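Long-range contacts in C24 protein (Bizionia argentinensis JUB59, PDB 6OV6), which binds manganese and, as the putative receptor-binding tip of a temperate phage's long tail fibre, probably recognises the bacterial surface: residues A[193-198]-A[251-256]; A[199-204]-A[244-249]; A[186-191]-A[258-263]; A[135-140]-A[269-274]. All blocks are in the same frame, centred on the assembly; numbering follows the deposited sequence.

Interaction 1: residues A[193-198]-A[251-256]. With MN (manganese (II) ion), chain D.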
loop_
_atom_site.group_PDB
_atom_site.type_symbol
_atom_site.label_atom_id
_atom_site.label_comp_id
_atom_site.label_asym_id
_atom_site.label_seq_id
_atom_site.Cartn_x
_atom_site.Cartn_y
_atom_site.Cartn_z
ATOM N N LEU A 193 30.734 9.491 -12.413
ATOM C CA LEU A 193 31.894 8.639 -12.659
ATOM C C LEU A 193 33.141 9.368 -12.184
ATOM O O LEU A 193 33.220 10.599 -12.307
ATOM C CB LEU A 193 32.036 8.351 -14.171
ATOM C CG LEU A 193 31.028 7.384 -14.854
ATOM C CD1 LEU A 193 30.851 6.128 -14.084
ATOM C CD2 LEU A 193 29.630 8.003 -15.020
ATOM N N ASP A 194 34.135 8.617 -11.702
ATOM C CA ASP A 194 35.388 9.252 -11.282
ATOM C C ASP A 194 36.267 9.503 -12.535
ATOM O O ASP A 194 35.882 9.077 -13.636
ATOM C CB ASP A 194 36.093 8.420 -10.193
ATOM C CG ASP A 194 36.518 7.016 -10.569
ATOM O OD1 ASP A 194 35.996 6.482 -11.568
ATOM O OD2 ASP A 194 37.390 6.465 -9.883
ATOM N N SER A 195 37.376 10.264 -12.380
ATOM C CA SER A 195 38.280 10.666 -13.476
ATOM C C SER A 195 39.486 9.752 -13.529
ATOM O O SER A 195 40.028 9.410 -12.472
ATOM C CB SER A 195 38.755 12.109 -13.295
ATOM O OG SER A 195 37.686 13.014 -13.489
ATOM N N ARG A 196 39.894 9.319 -14.744
ATOM C CA ARG A 196 41.045 8.422 -14.903
ATOM C C ARG A 196 41.949 8.898 -16.023
ATOM O O ARG A 196 41.488 9.531 -16.983
ATOM C CB ARG A 196 40.607 6.973 -15.185
ATOM C CG ARG A 196 39.617 6.377 -14.163
ATOM C CD ARG A 196 40.291 5.568 -13.059
ATOM N NE ARG A 196 39.326 5.126 -12.040
ATOM C CZ ARG A 196 38.830 3.894 -11.949
ATOM N NH1 ARG A 196 39.218 2.949 -12.797
ATOM N NH2 ARG A 196 37.957 3.593 -10.995
ATOM N N SER A 197 43.249 8.579 -15.875
ATOM C CA SER A 197 44.308 8.839 -16.868
ATOM C C SER A 197 44.758 7.491 -17.406
ATOM O O SER A 197 44.629 6.477 -16.719
ATOM C CB SER A 197 45.520 9.508 -16.216
ATOM O OG SER A 197 45.283 10.896 -16.045
ATOM N N ILE A 198 45.313 7.477 -18.614
ATOM C CA ILE A 198 45.865 6.267 -19.201
ATOM C C ILE A 198 47.341 6.538 -19.474
ATOM O O ILE A 198 47.764 7.693 -19.473
ATOM C CB ILE A 198 45.102 5.725 -20.458
ATOM C CG1 ILE A 198 44.931 6.768 -21.591
ATOM C CG2 ILE A 198 43.760 5.052 -20.090
ATOM C CD1 ILE A 198 46.119 6.864 -22.576
ATOM N N PRO A 251 43.499 13.625 -17.334
ATOM C CA PRO A 251 42.355 12.815 -16.829
ATOM C C PRO A 251 41.095 12.995 -17.660
ATOM O O PRO A 251 40.951 13.980 -18.374
ATOM C CB PRO A 251 42.109 13.343 -15.401
ATOM C CG PRO A 251 43.264 14.273 -15.097
ATOM C CD PRO A 251 43.830 14.742 -16.417
ATOM N N HIS A 252 40.182 12.030 -17.578
ATOM C CA HIS A 252 38.890 12.158 -18.247
ATOM C C HIS A 252 37.841 11.409 -17.435
ATOM O O HIS A 252 38.165 10.472 -16.703
ATOM C CB HIS A 252 38.917 11.588 -19.684
ATOM C CG HIS A 252 38.785 10.100 -19.723
ATOM N ND1 HIS A 252 39.826 9.272 -19.339
ATOM C CD2 HIS A 252 37.711 9.337 -20.046
ATOM C CE1 HIS A 252 39.364 8.042 -19.460
ATOM N NE2 HIS A 252 38.092 8.034 -19.860
ATOM N N SER A 253 36.587 11.795 -17.619
ATOM C CA SER A 253 35.443 11.131 -16.993
ATOM C C SER A 253 34.390 10.971 -18.082
ATOM O O SER A 253 34.677 11.248 -19.242
ATOM C CB SER A 253 34.900 11.984 -15.848
ATOM O OG SER A 253 34.008 11.188 -15.080
ATOM N N HIS A 254 33.168 10.517 -17.729
ATOM C CA HIS A 254 32.056 10.405 -18.683
ATOM C C HIS A 254 30.798 10.875 -17.956
ATOM O O HIS A 254 30.785 10.877 -16.736
ATOM C CB HIS A 254 31.841 8.971 -19.188
ATOM C CG HIS A 254 33.037 8.371 -19.872
ATOM N ND1 HIS A 254 33.137 8.340 -21.247
ATOM C CD2 HIS A 254 34.139 7.796 -19.335
ATOM C CE1 HIS A 254 34.288 7.733 -21.508
ATOM N NE2 HIS A 254 34.943 7.426 -20.385
ATOM N N THR A 255 29.800 11.308 -18.696
ATOM C CA THR A 255 28.506 11.694 -18.136
ATOM C C THR A 255 27.592 10.472 -18.267
ATOM O O THR A 255 27.517 9.870 -19.328
ATOM C CB THR A 255 27.929 12.916 -18.886
ATOM O OG1 THR A 255 28.771 14.031 -18.583
ATOM C CG2 THR A 255 26.457 13.246 -18.476
ATOM N N PHE A 256 26.877 10.154 -17.199
ATOM C CA PHE A 256 25.901 9.078 -17.193
ATOM C C PHE A 256 24.526 9.685 -17.473
ATOM O O PHE A 256 24.158 10.665 -16.811
ATOM C CB PHE A 256 25.893 8.379 -15.812
ATOM C CG PHE A 256 24.826 7.302 -15.688
ATOM C CD1 PHE A 256 25.019 6.040 -16.249
ATOM C CD2 PHE A 256 23.639 7.553 -15.015
ATOM C CE1 PHE A 256 24.041 5.042 -16.127
ATOM C CE2 PHE A 256 22.658 6.560 -14.892
ATOM C CZ PHE A 256 22.848 5.320 -15.479
HETATM MN MN MN D . 36.774 6.186 -19.993
HETATM O O HOH W 1 30.098 11.754 -14.174
#

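Interaction 2: residues A[199-204]-A[244-249]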
loop_
_atom_site.group_PDB
_atom_site.type_symbol
_atom_site.label_atom_id
_atom_site.label_comp_id
_atom_site.label_asym_id
_atom_site.label_seq_id
_atom_site.Cartn_x
_atom_site.Cartn_y
_atom_site.Cartn_z
ATOM N N ASN A 199 48.110 5.471 -19.681
ATOM C CA ASN A 199 49.513 5.561 -20.071
ATOM C C ASN A 199 49.639 4.996 -21.466
ATOM O O ASN A 199 48.934 4.051 -21.818
ATOM C CB ASN A 199 50.436 4.772 -19.126
ATOM C CG ASN A 199 50.807 5.482 -17.844
ATOM O OD1 ASN A 199 50.535 6.675 -17.633
ATOM N ND2 ASN A 199 51.572 4.805 -17.014
ATOM N N VAL A 200 50.555 5.564 -22.261
ATOM C CA VAL A 200 50.838 5.084 -23.606
ATOM C C VAL A 200 52.359 5.127 -23.801
ATOM O O VAL A 200 53.012 6.007 -23.248
ATOM C CB VAL A 200 50.010 5.863 -24.687
ATOM C CG1 VAL A 200 50.476 7.316 -24.860
ATOM C CG2 VAL A 200 49.999 5.130 -26.005
ATOM N N THR A 201 52.919 4.150 -24.513
ATOM C CA THR A 201 54.365 4.101 -24.786
ATOM C C THR A 201 54.608 4.402 -26.248
ATOM O O THR A 201 54.138 3.661 -27.107
ATOM C CB THR A 201 54.991 2.763 -24.361
ATOM O OG1 THR A 201 54.748 2.588 -22.963
ATOM C CG2 THR A 201 56.524 2.701 -24.643
ATOM N N VAL A 202 55.339 5.481 -26.523
ATOM C CA VAL A 202 55.640 5.872 -27.905
ATOM C C VAL A 202 56.958 5.193 -28.271
ATOM O O VAL A 202 57.966 5.460 -27.617
ATOM C CB VAL A 202 55.688 7.416 -28.133
ATOM C CG1 VAL A 202 55.876 7.741 -29.625
ATOM C CG2 VAL A 202 54.421 8.085 -27.590
ATOM N N PRO A 203 56.981 4.322 -29.290
ATOM C CA PRO A 203 58.249 3.661 -29.650
ATOM C C PRO A 203 59.189 4.533 -30.480
ATOM O O PRO A 203 58.739 5.329 -31.313
ATOM C CB PRO A 203 57.792 2.438 -30.448
ATOM C CG PRO A 203 56.525 2.888 -31.104
ATOM C CD PRO A 203 55.880 3.907 -30.190
ATOM N N ARG A 204 60.500 4.368 -30.263
ATOM C CA ARG A 204 61.521 5.042 -31.082
ATOM C C ARG A 204 61.687 4.268 -32.415
ATOM O O ARG A 204 62.173 4.842 -33.396
ATOM C CB ARG A 204 62.879 5.166 -30.342
ATOM C CG ARG A 204 63.478 3.805 -29.894
ATOM C CD ARG A 204 64.883 3.918 -29.371
ATOM N NE ARG A 204 65.294 2.643 -28.784
ATOM C CZ ARG A 204 66.538 2.177 -28.766
ATOM N NH1 ARG A 204 67.526 2.875 -29.317
ATOM N NH2 ARG A 204 66.800 0.994 -28.230
ATOM N N ASP A 244 62.348 4.518 -25.752
ATOM C CA ASP A 244 60.910 4.626 -25.998
ATOM C C ASP A 244 60.402 5.635 -24.958
ATOM O O ASP A 244 61.093 5.903 -23.980
ATOM C CB ASP A 244 60.190 3.292 -25.788
ATOM C CG ASP A 244 60.591 2.229 -26.781
ATOM O OD1 ASP A 244 60.893 2.582 -27.944
ATOM O OD2 ASP A 244 60.605 1.044 -26.399
ATOM N N ARG A 245 59.200 6.195 -25.157
ATOM C CA ARG A 245 58.672 7.196 -24.209
ATOM C C ARG A 245 57.323 6.797 -23.609
ATOM O O ARG A 245 56.333 6.736 -24.336
ATOM C CB ARG A 245 58.541 8.582 -24.875
ATOM C CG ARG A 245 59.794 9.063 -25.595
ATOM C CD ARG A 245 61.016 9.224 -24.706
ATOM N NE ARG A 245 60.852 10.283 -23.708
ATOM C CZ ARG A 245 60.903 11.582 -23.972
ATOM N NH1 ARG A 245 61.096 12.008 -25.215
ATOM N NH2 ARG A 245 60.763 12.468 -22.995
ATOM N N THR A 246 57.273 6.572 -22.287
ATOM C CA THR A 246 56.008 6.234 -21.594
ATOM C C THR A 246 55.384 7.529 -21.079
ATOM O O THR A 246 56.003 8.263 -20.307
ATOM C CB THR A 246 56.181 5.152 -20.527
ATOM O OG1 THR A 246 56.650 3.973 -21.180
ATOM C CG2 THR A 246 54.841 4.812 -19.827
ATOM N N LEU A 247 54.177 7.827 -21.559
ATOM C CA LEU A 247 53.519 9.091 -21.255
ATOM C C LEU A 247 52.217 8.899 -20.503
ATOM O O LEU A 247 51.571 7.883 -20.687
ATOM C CB LEU A 247 53.218 9.809 -22.587
ATOM C CG LEU A 247 54.399 9.970 -23.590
ATOM C CD1 LEU A 247 53.907 10.529 -24.903
ATOM C CD2 LEU A 247 55.502 10.838 -23.010
ATOM N N THR A 248 51.816 9.903 -19.699
ATOM C CA THR A 248 50.537 9.871 -18.981
ATOM C C THR A 248 49.609 10.908 -19.594
ATOM O O THR A 248 50.005 12.057 -19.796
ATOM C CB THR A 248 50.700 10.091 -17.466
ATOM O OG1 THR A 248 51.621 9.099 -16.984
ATOM C CG2 THR A 248 49.327 10.006 -16.699
ATOM N N SER A 249 48.390 10.493 -19.869
ATOM C CA SER A 249 47.372 11.355 -20.433
ATOM C C SER A 249 46.809 12.305 -19.393
ATOM O O SER A 249 47.062 12.172 -18.192
ATOM C CB SER A 249 46.233 10.511 -21.009
ATOM O OG SER A 249 45.338 10.051 -20.004
#

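Interaction 3: residues A[186-191]-A[258-263]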
loop_
_atom_site.group_PDB
_atom_site.type_symbol
_atom_site.label_atom_id
_atom_site.label_comp_id
_atom_site.label_asym_id
_atom_site.label_seq_id
_atom_site.Cartn_x
_atom_site.Cartn_y
_atom_site.Cartn_z
ATOM N N LYS A 186 7.212 7.302 -11.995
ATOM C CA LYS A 186 8.469 7.073 -12.730
ATOM C C LYS A 186 9.638 7.755 -12.039
ATOM O O LYS A 186 9.470 8.796 -11.410
ATOM C CB LYS A 186 8.360 7.675 -14.150
ATOM C CG LYS A 186 7.217 7.158 -15.055
ATOM C CD LYS A 186 7.254 5.689 -15.352
ATOM C CE LYS A 186 6.024 5.334 -16.162
ATOM N NZ LYS A 186 6.201 4.074 -16.925
ATOM N N VAL A 187 10.843 7.214 -12.226
ATOM C CA VAL A 187 12.089 7.799 -11.691
ATOM C C VAL A 187 13.215 7.511 -12.692
ATOM O O VAL A 187 13.151 6.507 -13.396
ATOM C CB VAL A 187 12.392 7.229 -10.280
ATOM C CG1 VAL A 187 12.732 5.727 -10.286
ATOM C CG2 VAL A 187 13.364 8.068 -9.470
ATOM N N THR A 188 14.219 8.375 -12.749
ATOM C CA THR A 188 15.366 8.179 -13.641
ATOM C C THR A 188 16.621 8.095 -12.774
ATOM O O THR A 188 16.946 9.068 -12.083
ATOM C CB THR A 188 15.447 9.280 -14.707
ATOM O OG1 THR A 188 14.278 9.248 -15.499
ATOM C CG2 THR A 188 16.675 9.129 -15.630
ATOM N N PRO A 189 17.364 6.960 -12.795
ATOM C CA PRO A 189 18.601 6.891 -12.000
ATOM C C PRO A 189 19.639 7.877 -12.520
ATOM O O PRO A 189 19.668 8.186 -13.717
ATOM C CB PRO A 189 19.073 5.436 -12.201
ATOM C CG PRO A 189 18.511 5.044 -13.503
ATOM C CD PRO A 189 17.144 5.700 -13.525
ATOM N N SER A 190 20.434 8.408 -11.611
ATOM C CA SER A 190 21.495 9.358 -11.959
ATOM C C SER A 190 22.696 9.050 -11.104
ATOM O O SER A 190 22.591 8.369 -10.076
ATOM C CB SER A 190 21.006 10.800 -11.782
ATOM O OG SER A 190 20.670 11.098 -10.438
ATOM N N GLY A 191 23.857 9.529 -11.535
ATOM C CA GLY A 191 25.073 9.312 -10.777
ATOM C C GLY A 191 26.275 9.882 -11.487
ATOM O O GLY A 191 26.145 10.465 -12.561
ATOM N N GLY A 258 20.730 8.321 -17.389
ATOM C CA GLY A 258 19.880 7.187 -17.033
ATOM C C GLY A 258 18.649 7.040 -17.895
ATOM O O GLY A 258 18.176 8.008 -18.502
ATOM N N ASN A 259 18.095 5.803 -17.951
ATOM C CA ASN A 259 16.841 5.540 -18.642
ATOM C C ASN A 259 15.745 5.586 -17.567
ATOM O O ASN A 259 15.973 5.119 -16.465
ATOM C CB ASN A 259 16.832 4.150 -19.266
ATOM C CG ASN A 259 17.827 4.008 -20.402
ATOM O OD1 ASN A 259 18.584 3.032 -20.488
ATOM N ND2 ASN A 259 17.866 5.003 -21.260
ATOM N N GLN A 260 14.573 6.111 -17.907
ATOM C CA GLN A 260 13.440 6.178 -16.972
ATOM C C GLN A 260 12.999 4.752 -16.588
ATOM O O GLN A 260 13.025 3.844 -17.407
ATOM C CB GLN A 260 12.276 6.936 -17.603
ATOM C CG GLN A 260 11.111 7.189 -16.630
ATOM C CD GLN A 260 10.125 8.154 -17.239
ATOM O OE1 GLN A 260 9.406 7.815 -18.180
ATOM N NE2 GLN A 260 10.113 9.392 -16.744
ATOM N N GLN A 261 12.612 4.562 -15.324
ATOM C CA GLN A 261 12.140 3.272 -14.855
ATOM C C GLN A 261 10.824 3.460 -14.088
ATOM O O GLN A 261 10.508 4.571 -13.653
ATOM C CB GLN A 261 13.208 2.554 -14.029
ATOM C CG GLN A 261 13.537 3.212 -12.723
ATOM C CD GLN A 261 14.797 2.659 -12.087
ATOM O OE1 GLN A 261 15.799 2.370 -12.748
ATOM N NE2 GLN A 261 14.782 2.516 -10.773
ATOM N N ASP A 262 10.045 2.396 -13.997
ATOM C CA ASP A 262 8.753 2.386 -13.312
ATOM C C ASP A 262 9.009 2.143 -11.808
ATOM O O ASP A 262 9.578 1.124 -11.401
ATOM C CB ASP A 262 7.833 1.330 -13.935
ATOM C CG ASP A 262 6.376 1.459 -13.528
ATOM O OD1 ASP A 262 6.113 1.801 -12.360
ATOM O OD2 ASP A 262 5.501 1.187 -14.375
ATOM N N ASN A 263 8.614 3.127 -10.995
ATOM C CA ASN A 263 8.862 3.133 -9.555
ATOM C C ASN A 263 7.850 2.288 -8.753
ATOM O O ASN A 263 7.990 2.143 -7.540
ATOM C CB ASN A 263 8.874 4.584 -9.069
ATOM C CG ASN A 263 9.736 4.835 -7.874
ATOM O OD1 ASN A 263 10.644 4.074 -7.528
ATOM N ND2 ASN A 263 9.474 5.938 -7.232
HETATM O O HOH W 2 5.906 0.871 -17.002
HETATM O O HOH W 3 11.752 9.987 -14.295
HETATM O O HOH W 4 20.628 10.267 -15.273
#

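Interaction 4: residues A[135-140]-A[269-274]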
loop_
_atom_site.group_PDB
_atom_site.type_symbol
_atom_site.label_atom_id
_atom_site.label_comp_id
_atom_site.label_asym_id
_atom_site.label_seq_id
_atom_site.Cartn_x
_atom_site.Cartn_y
_atom_site.Cartn_z
ATOM N N GLN A 135 -13.007 2.381 2.689
ATOM C CA GLN A 135 -13.110 0.931 2.520
ATOM C C GLN A 135 -12.669 0.501 1.136
ATOM O O GLN A 135 -12.955 1.188 0.150
ATOM C CB GLN A 135 -14.580 0.451 2.705
ATOM C CG GLN A 135 -15.094 0.538 4.142
ATOM C CD GLN A 135 -14.377 -0.436 5.043
ATOM O OE1 GLN A 135 -14.050 -1.570 4.664
ATOM N NE2 GLN A 135 -14.088 -0.008 6.239
ATOM N N LEU A 136 -12.050 -0.693 1.060
ATOM C CA LEU A 136 -11.684 -1.330 -0.217
ATOM C C LEU A 136 -12.948 -1.883 -0.865
ATOM O O LEU A 136 -13.820 -2.409 -0.170
ATOM C CB LEU A 136 -10.693 -2.458 0.001
ATOM C CG LEU A 136 -9.329 -2.025 0.480
ATOM C CD1 LEU A 136 -8.508 -3.250 0.876
ATOM C CD2 LEU A 136 -8.616 -1.210 -0.601
ATOM N N TYR A 137 -13.080 -1.699 -2.189
ATOM C CA TYR A 137 -14.292 -2.111 -2.903
ATOM C C TYR A 137 -13.922 -2.701 -4.250
ATOM O O TYR A 137 -13.164 -2.090 -5.014
ATOM C CB TYR A 137 -15.242 -0.901 -3.036
ATOM C CG TYR A 137 -16.513 -1.134 -3.823
ATOM C CD1 TYR A 137 -17.572 -1.871 -3.282
ATOM C CD2 TYR A 137 -16.686 -0.569 -5.087
ATOM C CE1 TYR A 137 -18.765 -2.054 -3.997
ATOM C CE2 TYR A 137 -17.876 -0.735 -5.801
ATOM C CZ TYR A 137 -18.913 -1.469 -5.248
ATOM O OH TYR A 137 -20.080 -1.610 -5.958
ATOM N N SER A 138 -14.417 -3.910 -4.509
ATOM C CA SER A 138 -14.142 -4.643 -5.749
ATOM C C SER A 138 -15.426 -4.883 -6.573
ATOM O O SER A 138 -15.385 -5.563 -7.600
ATOM C CB SER A 138 -13.440 -5.959 -5.455
ATOM O OG SER A 138 -14.218 -6.788 -4.614
ATOM N N GLY A 139 -16.542 -4.323 -6.110
ATOM C CA GLY A 139 -17.827 -4.440 -6.793
ATOM C C GLY A 139 -17.896 -3.477 -7.959
ATOM O O GLY A 139 -16.895 -2.825 -8.287
ATOM N N SER A 140 -19.087 -3.346 -8.588
ATOM C CA SER A 140 -19.248 -2.449 -9.733
ATOM C C SER A 140 -19.084 -0.982 -9.365
ATOM O O SER A 140 -19.798 -0.488 -8.498
ATOM C CB SER A 140 -20.582 -2.696 -10.446
ATOM O OG SER A 140 -20.846 -1.694 -11.416
ATOM N N THR A 269 -5.580 -2.761 -8.712
ATOM C CA THR A 269 -6.520 -1.662 -8.596
ATOM C C THR A 269 -7.818 -2.073 -7.885
ATOM O O THR A 269 -8.515 -2.988 -8.320
ATOM C CB THR A 269 -6.838 -1.040 -9.991
ATOM O OG1 THR A 269 -5.630 -0.701 -10.664
ATOM C CG2 THR A 269 -7.744 0.193 -9.884
ATOM N N LEU A 270 -8.135 -1.365 -6.809
ATOM C CA LEU A 270 -9.398 -1.495 -6.085
ATOM C C LEU A 270 -9.932 -0.075 -5.870
ATOM O O LEU A 270 -9.150 0.875 -5.791
ATOM C CB LEU A 270 -9.226 -2.215 -4.731
ATOM C CG LEU A 270 -8.767 -3.682 -4.754
ATOM C CD1 LEU A 270 -8.617 -4.226 -3.320
ATOM C CD2 LEU A 270 -9.755 -4.581 -5.524
ATOM N N ALA A 271 -11.242 0.075 -5.698
ATOM C CA ALA A 271 -11.777 1.396 -5.426
ATOM C C ALA A 271 -11.790 1.642 -3.916
ATOM O O ALA A 271 -12.047 0.724 -3.132
ATOM C CB ALA A 271 -13.190 1.508 -5.976
ATOM N N TYR A 272 -11.509 2.877 -3.524
ATOM C CA TYR A 272 -11.630 3.360 -2.149
ATOM C C TYR A 272 -12.975 4.085 -2.087
ATOM O O TYR A 272 -13.198 5.064 -2.814
ATOM C CB TYR A 272 -10.505 4.300 -1.734
ATOM C CG TYR A 272 -9.236 3.547 -1.459
ATOM C CD1 TYR A 272 -9.116 2.744 -0.330
ATOM C CD2 TYR A 272 -8.170 3.588 -2.354
ATOM C CE1 TYR A 272 -7.963 2.010 -0.088
ATOM C CE2 TYR A 272 -7.000 2.847 -2.121
ATOM C CZ TYR A 272 -6.921 2.035 -1.000
ATOM O OH TYR A 272 -5.831 1.249 -0.738
ATOM N N ILE A 273 -13.882 3.561 -1.278
ATOM C CA ILE A 273 -15.212 4.166 -1.113
ATOM C C ILE A 273 -15.410 4.532 0.352
ATOM O O ILE A 273 -14.707 4.016 1.221
ATOM C CB ILE A 273 -16.363 3.284 -1.664
ATOM C CG1 ILE A 273 -16.535 1.949 -0.855
ATOM C CG2 ILE A 273 -16.280 3.093 -3.206
ATOM C CD1 ILE A 273 -17.832 1.148 -1.196
ATOM N N ILE A 274 -16.395 5.389 0.643
ATOM C CA ILE A 274 -16.633 5.783 2.026
ATOM C C ILE A 274 -18.124 5.994 2.279
ATOM O O ILE A 274 -18.847 6.392 1.377
ATOM C CB ILE A 274 -15.786 7.033 2.390
ATOM C CG1 ILE A 274 -15.673 7.262 3.912
ATOM C CG2 ILE A 274 -16.191 8.287 1.605
ATOM C CD1 ILE A 274 -14.481 8.023 4.319
#

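Interaction 1: residues A[193-198]-A[251-256]
The imidazole of His252 has His254 NE2 in plane at its edge and binds manganese through its own NE2 at 2.3 Å; its ND1 makes a weak, bent hydrogen bond to Arg196 O, which lies obliquely to the ring. The guanidinium of Arg196 receives Asp194 OD2 at its edge, in plane. His254 NE2 lies 2.2 Å from the ion, and its ND1 is hydrogen-bonded to Asp194 of the second subunit, which would orient the ring. His252 and His254 of the other two subunits complete six nitrogens around the metal. His252 reaches it with CG in the crowded position between backbone N and carbonyl carbon (chi1 80°). A single antiparallel bridge joins the segments: Arg196 N gives a straight bond of 2.9 Å to His252 O, and His252 N returns one to Arg196 O. Ser253 OG, anti to its backbone N, lies near both Leu193 O (2.9 Å) and Asp194 O (3.2 Å). Leu193 CD2 packs on Phe256 CB at 3.8 Å. Arg196 grips Asp194 OD2 side-on with NE and NH2, while OD1 accepts Thr255 N of the third subunit. Metal binding through NE2 would leave the proton on ND1, so the rings are probably neutral; the cation would make each ND1 a stronger donor.

Interaction 2: residues A[199-204]-A[244-249]
A two-stranded antiparallel ribbon, strand 199-202 against strand 245-248, carries this contact beyond the metal site of the fibre. Val200 and Leu247 form one hydrogen-bonded pair, in which Leu247 N meets Val200 O at 2.7 Å almost along the C=O axis; Val202 and Arg245 form the next, with Val202 N to Arg245 O also 2.7 Å. The alternation of such a ribbon sorts the side chains by face. On the exposed face, small polar residues pair across the non-hydrogen-bonded positions: Thr248 OG1 donates to Asn199 OD1 at 2.7 Å, from above the amide carbonyl plane, and Thr201 OG1 lies 3.0 Å from Thr246 OG1. Beta-branched threonine suits an extended strand, and its hydroxyl can bond across the ribbon. The other face, of Val200, Val202, Leu247 and Arg245, is mostly apolar and turned to the neighbouring subunits: Val202 CG2 crosses obliquely onto Leu247 CD1 at 3.7 Å, and Leu247 of the third subunit packs on Val200 and Val202. Arg245 folds at chi2 and chi3; its guanidinium makes a cation-pi contact with Trp207 of the second subunit, and NH1 bonds to Asp205 O of that subunit. Past the last pair, Asp244 OD1 accepts Arg204 N at 3.0 Å through its anti lone pair.

Interaction 3: residues A[186-191]-A[258-263]
Strands 186-187 and 256-262 run antiparallel, and Val187 and Gln261 form a hydrogen-bonded pair in which Gln261 N reaches Val187 O at 2.8 Å, nearly along the C=O axis, and Val187 N reaches Gln261 O at 3.0 Å. Val187 CG1 occupies the crowded position between N and carbonyl carbon and so lies 3.6 Å from Gln261 CG, the two side chains side by side. Gln261 also packs against Gln261 of both other subunits. Beside Lys186, the extended Gln260 crosses it at about a right angle, its amide touching the lysine methylenes, with Gln260 NE2 3.6 Å from Lys186 CB. A water links that NE2 to Thr188 OG1. Proline has no N-H to offer a partner strand, and Pro189 instead lays its CD 3.2 Å from Asn259 O, while a water bridges Pro189 O and Gly258 N. Glycine suits position 258, since a CB there would clash with Pro189 O. Lys186 NZ and Asp262 OD2 form only a long salt bridge, 3.9 Å, spanned by a water that donates firmly to OD2 but receives NZ weakly. Asp262 also pairs with Arg264, so its charge is probably balanced mainly by that arginine, with the lysine contributing a looser, solvent-mediated attraction.

Interaction 4: residues A[135-140]-A[269-274]
Backbone hydrogen bonds come first: Gln135 pairs with Ile273 and Tyr137 with Ala271, both hydrogen-bonded antiparallel pairs. Gln135 N meets Ile273 O at 2.8 Å nearly along the C=O axis, and Ala271 N meets Tyr137 O at 3.0 Å, while the bond from Tyr137 N to Ala271 O is bent and weak. The short segments' N-to-C directions are 134° apart, a marked twist from antiparallel. Among apolar contacts, Leu136 lies alongside Tyr272, pointing the same way, and its branched end fits tightly there, CD2 within 3.3 Å of Tyr272 CE1. On the opposite face Ile273 CD1 reaches Tyr137 CD1 at 3.7 Å, approaching obliquely, and Ala271 CB sits at the edge of the same ring; an alanine is small enough to fit beside it. Polar contacts within 135-140 hold the Tyr137 ring: OH bonds to Ser140 O at 2.8 Å, and Gly139 N rests 3.6 Å above the ring centre. Gln135 bends at chi2 and bonds to Gln135 of both other subunits. Within this chain strand 267-275 runs between 135-137 and 148-150; Trp148 of the latter touches Ile273 and also Gln135, and the sheet continues at Thr269 and Leu270 into a strand of the second subunit.

How the interactions relate
The four contacts follow one another along the slender fibre and are nested in sequence: interaction 4 closes the widest loop, enclosing interaction 3, then 1, then 2. Interactions 1 and 2 adjoin directly, with centres about 20 Å apart and Ile198 O 2.9 Å from Ser249 N, a probable hydrogen bond. Interaction 3 abuts the other end of interaction 1, where Phe256 CE2 lies 3.6 Å from Pro189 O. Interaction 4 stands apart, its nearest atoms about 12 Å from interaction 3 and about 30 Å from interaction 1. Manganese is held within interaction 1 alone; in interaction 2 the side chain of Thr248 is about 14 Å from the bound manganese ion. All four touch the third subunit.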